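Long-range contacts in octenoyl-CoA reductase/carboxylase (PDB 4A0S), which catalyses the NADPH-dependent reductive carboxylation of 2-octenoyl-CoA, supplying an unusual extender unit for cinnabaramide polyketide biosynthesis: residues H106-H111 against T168-L173; Y207-S212 against T331-G336. All blocks are in the same frame, centred on the assembly; numbering follows the deposited sequence.

Contact 1 (H106-H111 against T168-L173); sequences HDQPYH and TNFGGL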
ATOM      1  N   HIS A 106      15.068  28.672 -19.568  1.00 17.42           N
ATOM      2  CA  HIS A 106      14.396  27.695 -20.410  1.00 17.91           C
ATOM      3  C   HIS A 106      13.622  28.307 -21.558  1.00 18.72           C
ATOM      4  O   HIS A 106      13.390  27.648 -22.570  1.00 18.95           O
ATOM      5  CB  HIS A 106      13.492  26.807 -19.565  1.00 17.21           C
ATOM      6  CG  HIS A 106      14.274  25.939 -18.664  1.00 16.71           C
ATOM      7  ND1 HIS A 106      14.875  24.784 -19.110  1.00 15.94           N
ATOM      8  CD2 HIS A 106      14.680  26.118 -17.390  1.00 15.62           C
ATOM      9  CE1 HIS A 106      15.573  24.255 -18.123  1.00 15.63           C
ATOM     10  NE2 HIS A 106      15.475  25.048 -17.072  1.00 16.60           N
ATOM     11  N   ASP A 107      13.263  29.573 -21.399  1.00 19.80           N
ATOM     12  CA  ASP A 107      12.454  30.238 -22.397  1.00 21.21           C
ATOM     13  C   ASP A 107      13.387  30.880 -23.412  1.00 21.47           C
ATOM     14  O   ASP A 107      13.983  31.933 -23.183  1.00 22.21           O
ATOM     15  CB  ASP A 107      11.472  31.208 -21.740  1.00 21.71           C
ATOM     16  CG  ASP A 107      10.703  32.039 -22.744  1.00 24.39           C
ATOM     17  OD1 ASP A 107      10.628  31.667 -23.943  1.00 23.85           O
ATOM     18  OD2 ASP A 107      10.151  33.067 -22.310  1.00 25.38           O
ATOM     19  N   GLN A 108      13.527  30.176 -24.528  1.00 21.91           N
ATOM     20  CA  GLN A 108      14.442  30.518 -25.593  1.00 22.21           C
ATOM     21  C   GLN A 108      13.714  30.342 -26.924  1.00 23.22           C
ATOM     22  O   GLN A 108      12.751  29.564 -26.992  1.00 22.85           O
ATOM     23  CB  GLN A 108      15.664  29.586 -25.535  1.00 21.51           C
ATOM     24  CG  GLN A 108      16.543  29.752 -24.297  1.00 21.02           C
ATOM     25  CD  GLN A 108      17.042  31.176 -24.107  1.00 22.39           C
ATOM     26  OE1 GLN A 108      17.149  31.940 -25.075  1.00 22.81           O
ATOM     27  NE2 GLN A 108      17.342  31.548 -22.861  1.00 21.73           N
ATOM     28  N   PRO A 109      14.166  31.056 -27.984  1.00 24.21           N
ATOM     29  CA  PRO A 109      13.594  30.901 -29.325  1.00 24.86           C
ATOM     30  C   PRO A 109      13.953  29.549 -29.959  1.00 24.44           C
ATOM     31  O   PRO A 109      13.491  29.228 -31.061  1.00 24.72           O
ATOM     32  CB  PRO A 109      14.225  32.051 -30.130  1.00 26.18           C
ATOM     33  CG  PRO A 109      15.114  32.802 -29.217  1.00 26.13           C
ATOM     34  CD  PRO A 109      15.305  31.994 -27.970  1.00 24.59           C
ATOM     35  N   TYR A 110      14.777  28.777 -29.257  1.00 23.24           N
ATOM     36  CA  TYR A 110      15.167  27.443 -29.668  1.00 22.60           C
ATOM     37  C   TYR A 110      14.818  26.516 -28.519  1.00 21.47           C
ATOM     38  O   TYR A 110      14.778  26.936 -27.355  1.00 20.96           O
ATOM     39  CB  TYR A 110      16.672  27.378 -29.955  1.00 23.01           C
ATOM     40  CG  TYR A 110      17.533  27.790 -28.782  1.00 24.05           C
ATOM     41  CD1 TYR A 110      17.839  29.134 -28.546  1.00 28.00           C
ATOM     42  CD2 TYR A 110      18.032  26.829 -27.895  1.00 26.70           C
ATOM     43  CE1 TYR A 110      18.629  29.512 -27.441  1.00 29.49           C
ATOM     44  CE2 TYR A 110      18.822  27.198 -26.801  1.00 27.69           C
ATOM     45  CZ  TYR A 110      19.111  28.531 -26.585  1.00 29.69           C
ATOM     46  OH  TYR A 110      19.891  28.870 -25.504  1.00 33.30           O
ATOM     47  N   HIS A 111      14.545  25.263 -28.847  1.00 20.40           N
ATOM     48  CA  HIS A 111      14.346  24.271 -27.830  1.00 19.18           C
ATOM     49  C   HIS A 111      15.220  23.072 -28.109  1.00 18.60           C
ATOM     50  O   HIS A 111      15.011  22.367 -29.096  1.00 18.75           O
ATOM     51  CB  HIS A 111      12.898  23.845 -27.758  1.00 19.22           C
ATOM     52  CG  HIS A 111      12.629  22.879 -26.653  1.00 18.24           C
ATOM     53  ND1 HIS A 111      11.418  22.245 -26.501  1.00 17.85           N
ATOM     54  CD2 HIS A 111      13.416  22.450 -25.636  1.00 16.84           C
ATOM     55  CE1 HIS A 111      11.472  21.467 -25.435  1.00 17.14           C
ATOM     56  NE2 HIS A 111      12.674  21.570 -24.897  1.00 16.37           N
ATOM     57  N   THR A 168      11.515  21.199 -20.497  1.00 16.89           N
ATOM     58  CA  THR A 168      12.697  21.969 -20.178  1.00 16.90           C
ATOM     59  C   THR A 168      13.543  22.087 -21.409  1.00 17.05           C
ATOM     60  O   THR A 168      13.456  21.272 -22.315  1.00 17.07           O
ATOM     61  CB  THR A 168      13.586  21.370 -19.053  1.00 16.62           C
ATOM     62  OG1 THR A 168      14.472  20.389 -19.586  1.00 16.52           O
ATOM     63  CG2 THR A 168      12.751  20.795 -17.914  1.00 16.45           C
ATOM     64  N   ASN A 169      14.392  23.097 -21.406  1.00 17.19           N
ATOM     65  CA  ASN A 169      15.325  23.253 -22.470  1.00 17.35           C
ATOM     66  C   ASN A 169      16.587  22.481 -22.123  1.00 17.16           C
ATOM     67  O   ASN A 169      16.676  21.834 -21.065  1.00 16.91           O
ATOM     68  CB  ASN A 169      15.645  24.730 -22.674  1.00 17.65           C
ATOM     69  CG  ASN A 169      15.763  25.090 -24.133  1.00 17.96           C
ATOM     70  OD1 ASN A 169      16.339  24.335 -24.926  1.00 17.95           O
ATOM     71  ND2 ASN A 169      15.224  26.248 -24.505  1.00 18.28           N
ATOM     72  N   PHE A 170      17.554  22.559 -23.022  1.00 17.32           N
ATOM     73  CA  PHE A 170      18.905  22.049 -22.767  1.00 17.23           C
ATOM     74  C   PHE A 170      18.874  20.544 -22.599  1.00 17.00           C
ATOM     75  O   PHE A 170      19.549  19.969 -21.744  1.00 16.83           O
ATOM     76  CB  PHE A 170      19.566  22.780 -21.592  1.00 17.20           C
ATOM     77  CG  PHE A 170      19.241  24.251 -21.560  1.00 17.42           C
ATOM     78  CD1 PHE A 170      19.522  25.055 -22.667  1.00 17.74           C
ATOM     79  CD2 PHE A 170      18.636  24.820 -20.447  1.00 17.36           C
ATOM     80  CE1 PHE A 170      19.195  26.428 -22.671  1.00 17.99           C
ATOM     81  CE2 PHE A 170      18.312  26.177 -20.417  1.00 17.61           C
ATOM     82  CZ  PHE A 170      18.597  26.992 -21.547  1.00 18.74           C
ATOM     83  N   GLY A 171      18.063  19.925 -23.452  1.00 17.03           N
ATOM     84  CA  GLY A 171      17.958  18.494 -23.508  1.00 16.87           C
ATOM     85  C   GLY A 171      19.207  17.799 -24.025  1.00 16.94           C
ATOM     86  O   GLY A 171      20.215  18.436 -24.371  1.00 17.12           O
ATOM     87  N   GLY A 172      19.116  16.477 -24.089  1.00 16.84           N
ATOM     88  CA  GLY A 172      20.271  15.638 -24.343  1.00 16.90           C
ATOM     89  C   GLY A 172      20.605  15.351 -25.795  1.00 17.17           C
ATOM     90  O   GLY A 172      21.624  14.725 -26.065  1.00 17.28           O
ATOM     91  N   LEU A 173      19.762  15.780 -26.730  1.00 17.33           N
ATOM     92  CA  LEU A 173      20.098  15.577 -28.145  1.00 17.65           C
ATOM     93  C   LEU A 173      20.987  16.717 -28.638  1.00 17.89           C
ATOM     94  O   LEU A 173      20.612  17.538 -29.473  1.00 18.24           O
ATOM     95  CB  LEU A 173      18.852  15.391 -28.990  1.00 17.77           C
ATOM     96  CG  LEU A 173      18.241  13.999 -28.818  1.00 17.63           C
ATOM     97  CD1 LEU A 173      16.805  14.017 -29.254  1.00 17.69           C
ATOM     98  CD2 LEU A 173      19.012  12.974 -29.613  1.00 17.95           C
TER

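Contact 2 (Y207-S212 against T331-G336); sequences YRMLVS and TVVTCG. With NAP (NADP nicotinamide-adenine-dinucleotide phosphate), chain F.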
ATOM      1  N   TYR A 207       9.493   1.003 -15.511  1.00 15.76           N
ATOM      2  CA  TYR A 207       9.839   0.537 -14.190  1.00 15.69           C
ATOM      3  C   TYR A 207       8.816   1.079 -13.200  1.00 15.62           C
ATOM      4  O   TYR A 207       8.281   0.341 -12.360  1.00 15.67           O
ATOM      5  CB  TYR A 207      11.243   1.003 -13.792  1.00 15.60           C
ATOM      6  CG  TYR A 207      11.570   0.559 -12.392  1.00 15.58           C
ATOM      7  CD1 TYR A 207      11.074   1.261 -11.286  1.00 15.48           C
ATOM      8  CD2 TYR A 207      12.323  -0.600 -12.169  1.00 15.71           C
ATOM      9  CE1 TYR A 207      11.327   0.823  -9.993  1.00 15.49           C
ATOM     10  CE2 TYR A 207      12.596  -1.028 -10.875  1.00 15.73           C
ATOM     11  CZ  TYR A 207      12.077  -0.312  -9.798  1.00 15.62           C
ATOM     12  OH  TYR A 207      12.327  -0.727  -8.525  1.00 15.68           O
ATOM     13  N   ARG A 208       8.545   2.375 -13.301  1.00 15.53           N
ATOM     14  CA  ARG A 208       7.543   2.991 -12.434  1.00 15.51           C
ATOM     15  C   ARG A 208       6.190   2.298 -12.620  1.00 15.66           C
ATOM     16  O   ARG A 208       5.531   1.940 -11.661  1.00 15.69           O
ATOM     17  CB  ARG A 208       7.392   4.483 -12.729  1.00 15.46           C
ATOM     18  CG  ARG A 208       6.363   5.119 -11.810  1.00 15.47           C
ATOM     19  CD  ARG A 208       6.248   6.619 -11.971  1.00 15.46           C
ATOM     20  NE  ARG A 208       5.221   7.130 -11.077  1.00 15.53           N
ATOM     21  CZ  ARG A 208       5.464   7.685  -9.888  1.00 15.48           C
ATOM     22  NH1 ARG A 208       6.706   7.794  -9.422  1.00 15.36           N
ATOM     23  NH2 ARG A 208       4.457   8.124  -9.147  1.00 15.59           N
ATOM     24  N   MET A 209       5.806   2.120 -13.879  1.00 15.78           N
ATOM     25  CA  MET A 209       4.535   1.511 -14.234  1.00 15.97           C
ATOM     26  C   MET A 209       4.370   0.099 -13.711  1.00 16.06           C
ATOM     27  O   MET A 209       3.272  -0.292 -13.390  1.00 16.20           O
ATOM     28  CB  MET A 209       4.413   1.490 -15.757  1.00 16.11           C
ATOM     29  CG  MET A 209       4.271   2.896 -16.324  1.00 16.10           C
ATOM     30  SD  MET A 209       4.275   2.889 -18.106  1.00 16.31           S
ATOM     31  CE  MET A 209       2.663   2.160 -18.436  1.00 16.60           C
ATOM     32  N   LEU A 210       5.456  -0.661 -13.641  1.00 16.02           N
ATOM     33  CA  LEU A 210       5.326  -2.100 -13.423  1.00 16.17           C
ATOM     34  C   LEU A 210       6.013  -2.593 -12.185  1.00 16.11           C
ATOM     35  O   LEU A 210       5.522  -3.503 -11.549  1.00 16.24           O
ATOM     36  CB  LEU A 210       5.880  -2.887 -14.611  1.00 16.31           C
ATOM     37  CG  LEU A 210       5.149  -2.691 -15.930  1.00 16.47           C
ATOM     38  CD1 LEU A 210       5.963  -3.361 -17.031  1.00 16.60           C
ATOM     39  CD2 LEU A 210       3.735  -3.291 -15.843  1.00 16.67           C
ATOM     40  N   VAL A 211       7.177  -2.030 -11.878  1.00 15.96           N
ATOM     41  CA  VAL A 211       7.960  -2.595 -10.797  1.00 15.96           C
ATOM     42  C   VAL A 211       7.702  -1.839  -9.517  1.00 15.85           C
ATOM     43  O   VAL A 211       7.529  -2.436  -8.455  1.00 15.93           O
ATOM     44  CB  VAL A 211       9.469  -2.619 -11.121  1.00 15.92           C
ATOM     45  CG1 VAL A 211      10.273  -3.191  -9.923  1.00 15.98           C
ATOM     46  CG2 VAL A 211       9.732  -3.423 -12.405  1.00 16.08           C
ATOM     47  N   SER A 212       7.700  -0.515  -9.640  1.00 15.70           N
ATOM     48  CA  SER A 212       7.646   0.381  -8.504  1.00 15.61           C
ATOM     49  C   SER A 212       6.361   0.241  -7.722  1.00 15.71           C
ATOM     50  O   SER A 212       5.306  -0.053  -8.291  1.00 15.81           O
ATOM     51  CB  SER A 212       7.747   1.825  -8.978  1.00 15.49           C
ATOM     52  OG  SER A 212       7.743   2.681  -7.855  1.00 15.44           O
ATOM     53  N   THR A 331      -5.083  -4.046 -13.037  1.00 17.77           N
ATOM     54  CA  THR A 331      -4.645  -2.671 -13.171  1.00 17.53           C
ATOM     55  C   THR A 331      -4.253  -2.408 -14.609  1.00 17.55           C
ATOM     56  O   THR A 331      -3.467  -3.142 -15.187  1.00 17.55           O
ATOM     57  CB  THR A 331      -3.451  -2.399 -12.254  1.00 17.44           C
ATOM     58  OG1 THR A 331      -3.851  -2.607 -10.893  1.00 17.22           O
ATOM     59  CG2 THR A 331      -2.953  -0.954 -12.421  1.00 17.24           C
ATOM     60  N   VAL A 332      -4.873  -1.394 -15.191  1.00 17.63           N
ATOM     61  CA  VAL A 332      -4.399  -0.834 -16.422  1.00 17.62           C
ATOM     62  C   VAL A 332      -3.489   0.309 -15.980  1.00 17.31           C
ATOM     63  O   VAL A 332      -3.936   1.235 -15.315  1.00 17.26           O
ATOM     64  CB  VAL A 332      -5.547  -0.283 -17.274  1.00 17.91           C
ATOM     65  CG1 VAL A 332      -4.983   0.357 -18.536  1.00 17.91           C
ATOM     66  CG2 VAL A 332      -6.539  -1.376 -17.606  1.00 18.26           C
ATOM     67  N   VAL A 333      -2.216   0.217 -16.310  1.00 17.13           N
ATOM     68  CA  VAL A 333      -1.297   1.290 -15.998  1.00 16.87           C
ATOM     69  C   VAL A 333      -0.951   1.958 -17.311  1.00 16.92           C
ATOM     70  O   VAL A 333      -0.582   1.286 -18.271  1.00 17.02           O
ATOM     71  CB  VAL A 333      -0.055   0.809 -15.200  1.00 16.64           C
ATOM     72  CG1 VAL A 333       0.743  -0.282 -15.961  1.00 16.70           C
ATOM     73  CG2 VAL A 333       0.830   1.990 -14.792  1.00 16.41           C
ATOM     74  N   THR A 334      -1.114   3.277 -17.362  1.00 16.89           N
ATOM     75  CA  THR A 334      -0.945   3.997 -18.613  1.00 17.02           C
ATOM     76  C   THR A 334      -0.029   5.192 -18.448  1.00 16.90           C
ATOM     77  O   THR A 334      -0.124   5.920 -17.450  1.00 16.85           O
ATOM     78  CB  THR A 334      -2.295   4.500 -19.177  1.00 17.61           C
ATOM     79  OG1 THR A 334      -2.055   5.260 -20.369  1.00 17.39           O
ATOM     80  CG2 THR A 334      -3.037   5.365 -18.148  1.00 17.26           C
ATOM     81  N   CYS A 335       0.838   5.396 -19.432  1.00 16.85           N
ATOM     82  CA  CYS A 335       1.743   6.545 -19.415  1.00 17.06           C
ATOM     83  C   CYS A 335       1.693   7.303 -20.718  1.00 17.64           C
ATOM     84  O   CYS A 335       2.548   8.150 -20.996  1.00 17.57           O
ATOM     85  CB  CYS A 335       3.179   6.080 -19.189  1.00 16.72           C
ATOM     86  SG  CYS A 335       3.858   5.104 -20.556  1.00 17.12           S
ATOM     87  N   GLY A 336       0.678   7.028 -21.522  1.00 18.21           N
ATOM     88  CA  GLY A 336       0.669   7.635 -22.835  1.00 18.77           C
ATOM     89  C   GLY A 336      -0.576   7.297 -23.594  1.00 19.06           C
ATOM     90  O   GLY A 336      -1.406   6.522 -23.138  1.00 19.09           O
TER
HETATM   91  PA  NAP F1447       7.838   3.703 -29.456  1.00  5.60           P
HETATM   92  O1A NAP F1447       9.310   3.213 -29.189  1.00  7.99           O
HETATM   93  O2A NAP F1447       7.557   4.282 -30.810  1.00  7.57           O
HETATM   94  O5B NAP F1447       6.942   2.470 -29.248  1.00  8.14           O
HETATM   95  C5B NAP F1447       5.545   2.681 -29.293  1.00  9.24           C
HETATM   96  C4B NAP F1447       4.919   1.356 -29.698  1.00  8.98           C
HETATM   97  O4B NAP F1447       3.503   1.581 -29.688  1.00  7.77           O
HETATM   98  C3B NAP F1447       5.304   0.913 -31.126  1.00  7.70           C
HETATM   99  O3B NAP F1447       6.082  -0.256 -30.970  1.00  8.15           O
HETATM  100  C2B NAP F1447       3.991   0.474 -31.754  1.00  8.37           C
HETATM  101  O2B NAP F1447       3.698  -0.896 -31.484  1.00  8.43           O
HETATM  102  C1B NAP F1447       2.965   1.295 -31.057  1.00  8.36           C
HETATM  103  N9A NAP F1447       2.852   2.592 -31.769  1.00 13.12           N
HETATM  104  C8A NAP F1447       3.795   3.291 -32.422  1.00 16.20           C
HETATM  105  N7A NAP F1447       3.284   4.436 -32.893  1.00 13.35           N
HETATM  106  C5A NAP F1447       2.011   4.443 -32.525  1.00 14.95           C
HETATM  107  C6A NAP F1447       0.992   5.337 -32.743  1.00 14.65           C
HETATM  108  N6A NAP F1447       1.231   6.464 -33.411  1.00 16.70           N
HETATM  109  N1A NAP F1447      -0.201   5.059 -32.241  1.00 12.42           N
HETATM  110  C2A NAP F1447      -0.423   3.950 -31.540  1.00 11.40           C
HETATM  111  N3A NAP F1447       0.517   3.055 -31.330  1.00 13.73           N
HETATM  112  C4A NAP F1447       1.739   3.292 -31.814  1.00 13.93           C
HETATM  113  O3  NAP F1447       7.395   4.773 -28.349  1.00  5.52           O
HETATM  114  PN  NAP F1447       7.585   4.544 -26.769  1.00  3.29           P
HETATM  115  O1N NAP F1447       8.969   5.233 -26.500  1.00  3.54           O
HETATM  116  O2N NAP F1447       7.393   3.117 -26.322  1.00  4.92           O
HETATM  117  O5D NAP F1447       6.425   5.523 -26.278  1.00  2.78           O
HETATM  118  C5D NAP F1447       5.100   5.049 -26.498  1.00  2.00           C
HETATM  119  C4D NAP F1447       4.202   6.110 -25.927  1.00  3.10           C
HETATM  120  O4D NAP F1447       4.572   6.243 -24.511  1.00  8.66           O
HETATM  121  C3D NAP F1447       4.432   7.492 -26.540  1.00  8.53           C
HETATM  122  O3D NAP F1447       3.098   8.036 -26.631  1.00 10.58           O
HETATM  123  C2D NAP F1447       5.260   8.226 -25.508  1.00  6.73           C
HETATM  124  O2D NAP F1447       5.039   9.655 -25.562  1.00 10.19           O
HETATM  125  C1D NAP F1447       4.596   7.677 -24.260  1.00  7.52           C
HETATM  126  N1N NAP F1447       5.602   7.689 -23.224  1.00  7.99           N
HETATM  127  C2N NAP F1447       5.242   8.245 -22.015  1.00  6.94           C
HETATM  128  C3N NAP F1447       6.205   8.237 -21.046  1.00  7.02           C
HETATM  129  C7N NAP F1447       5.821   8.847 -19.754  1.00  4.75           C
HETATM  130  O7N NAP F1447       4.669   9.233 -19.528  1.00  7.85           O
HETATM  131  N7N NAP F1447       6.833   8.962 -18.936  1.00  2.01           N
HETATM  132  C4N NAP F1447       7.480   7.701 -21.251  1.00  8.98           C
HETATM  133  C5N NAP F1447       7.848   7.128 -22.455  1.00  8.81           C
HETATM  134  C6N NAP F1447       6.888   7.117 -23.454  1.00  9.99           C
HETATM  135  P2B NAP F1447       2.574  -1.553 -32.429  1.00 12.20           P
HETATM  136  O1X NAP F1447       2.942  -3.102 -32.086  1.00 12.30           O
HETATM  137  O2X NAP F1447       1.095  -1.195 -31.898  1.00 15.96           O
HETATM  138  O3X NAP F1447       2.972  -1.037 -33.791  1.00 11.34           O

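Contact 1 (H106-H111 against T168-L173)
Asn-169 meets His-106 and Tyr-110 through both N-H groups of its side-chain amide. Its ND2 donates to His-106 O at 3.0 Å and to Tyr-110 O, also at 3.0 Å. Both acceptors lie close to the amide plane, which fixes the rotation of the group, although the donor sits well above the carbonyl plane of His-106. OD1 takes up the backbone N-H of Phe-170 (OD1 to N 2.9 Å) and that of Val-112, so every hydrogen-bonding site of the amide has a mate. The backbone N of Asn-169 lies at the ring edge of His-106, close to its plane, and donates to ND1 at 2.9 Å with an N-H...acceptor angle of 163°.

Thr-168 O receives His-111 NE2 at 2.7 Å, a less straight bond (144°) with the donor above the carbonyl plane. With CG anti to the backbone N (chi1 -176°), the His-111 ring is carried toward Thr-168, and its ND1 is hydrogen-bonded to Thr-89 OG1. Thr-168 OG1 donates to Asn-169 O and is also bonded to Gly-165 N. Apolar packing closes the group: Asn-169 CB lies 3.6 Å above the centre of the Phe-170 ring, whose CE2 is 3.9 Å above the plane of the His-106 ring, toward its rim.

A buried junction between the start of strand 110-112, with the turn before it, and the irregular segment 168-173 is thus held by matched polar atoms. Because His-106 ND1 accepts an N-H it should carry no proton, consistent with a neutral ring; His-111, by contrast, donates from NE2.

Contact 2 (Y207-S212 against T331-G336)
Tyr-207 O is gripped by three backbone N-H groups: Val-211 N lies 2.7 Å from Tyr-207 O and Ser-212 N 2.9 Å from it. The third, Leu-210 N, is 3.3 Å from Tyr-207 O, and together they coil the chain tightly where Met-209 and Leu-210 meet Val-333. No hydrogen bond crosses between 207-212 and 331-336; the contact is made by apolar and sulphur atoms.

Met-209 carries it. Its CB rests against Val-333 CG2 at 3.7 Å, and the chain then runs past the valine, extended at chi2 (175°) and bent at chi3 (72°). The bend brings CE to 3.4 Å from Val-333 O, while SD lies 3.3 Å from Cys-335 SG, a close sulphur-sulphur approach. Beside it, Leu-210 CD2 touches Val-333 CG1 at 4.2 Å. Replacing Met-209 by an alanine would probably open a gap beside Cys-335, leaving its SG and CB without the SD that packs against them.

Cys-335 belongs to the NADP pocket, and its SG is 3.7 Å from C2N of the nicotinamide; Met-209 is therefore a second-shell neighbour of the cofactor. On the strand's other side, Thr-334 OG1 is hydrogen-bonded to Asn-347 of a second subunit.

With the strand in a parallel sheet of order 3-2-1-4-5-6 and the nicotinamide at its C-terminal end, the arrangement is that of the Rossmann-type nucleotide-binding domain of medium-chain dehydrogenases/reductases.

From the N terminus, strand 24-31 is laid down early and strand 110-112 later pairs with it antiparallel. Contact 1 closes a loop of 56 intervening residues, with 17 strand residues and no helix, tying the start of strand 110-112 to the loop between strands 162-163 and 176-180. Only after that comes helix 200-210, whose later part enters contact 2. This second closure spans 118 residues, among them strands 223-226, 247-252, 269-271 and 309-312 of the parallel sheet, and ties the helix to strand 331-334. The two loops are in series, neither enclosing nor crossing the other. The centres of contact 1 and contact 2 lie 28 Å apart, on opposite sides of the chain's centre.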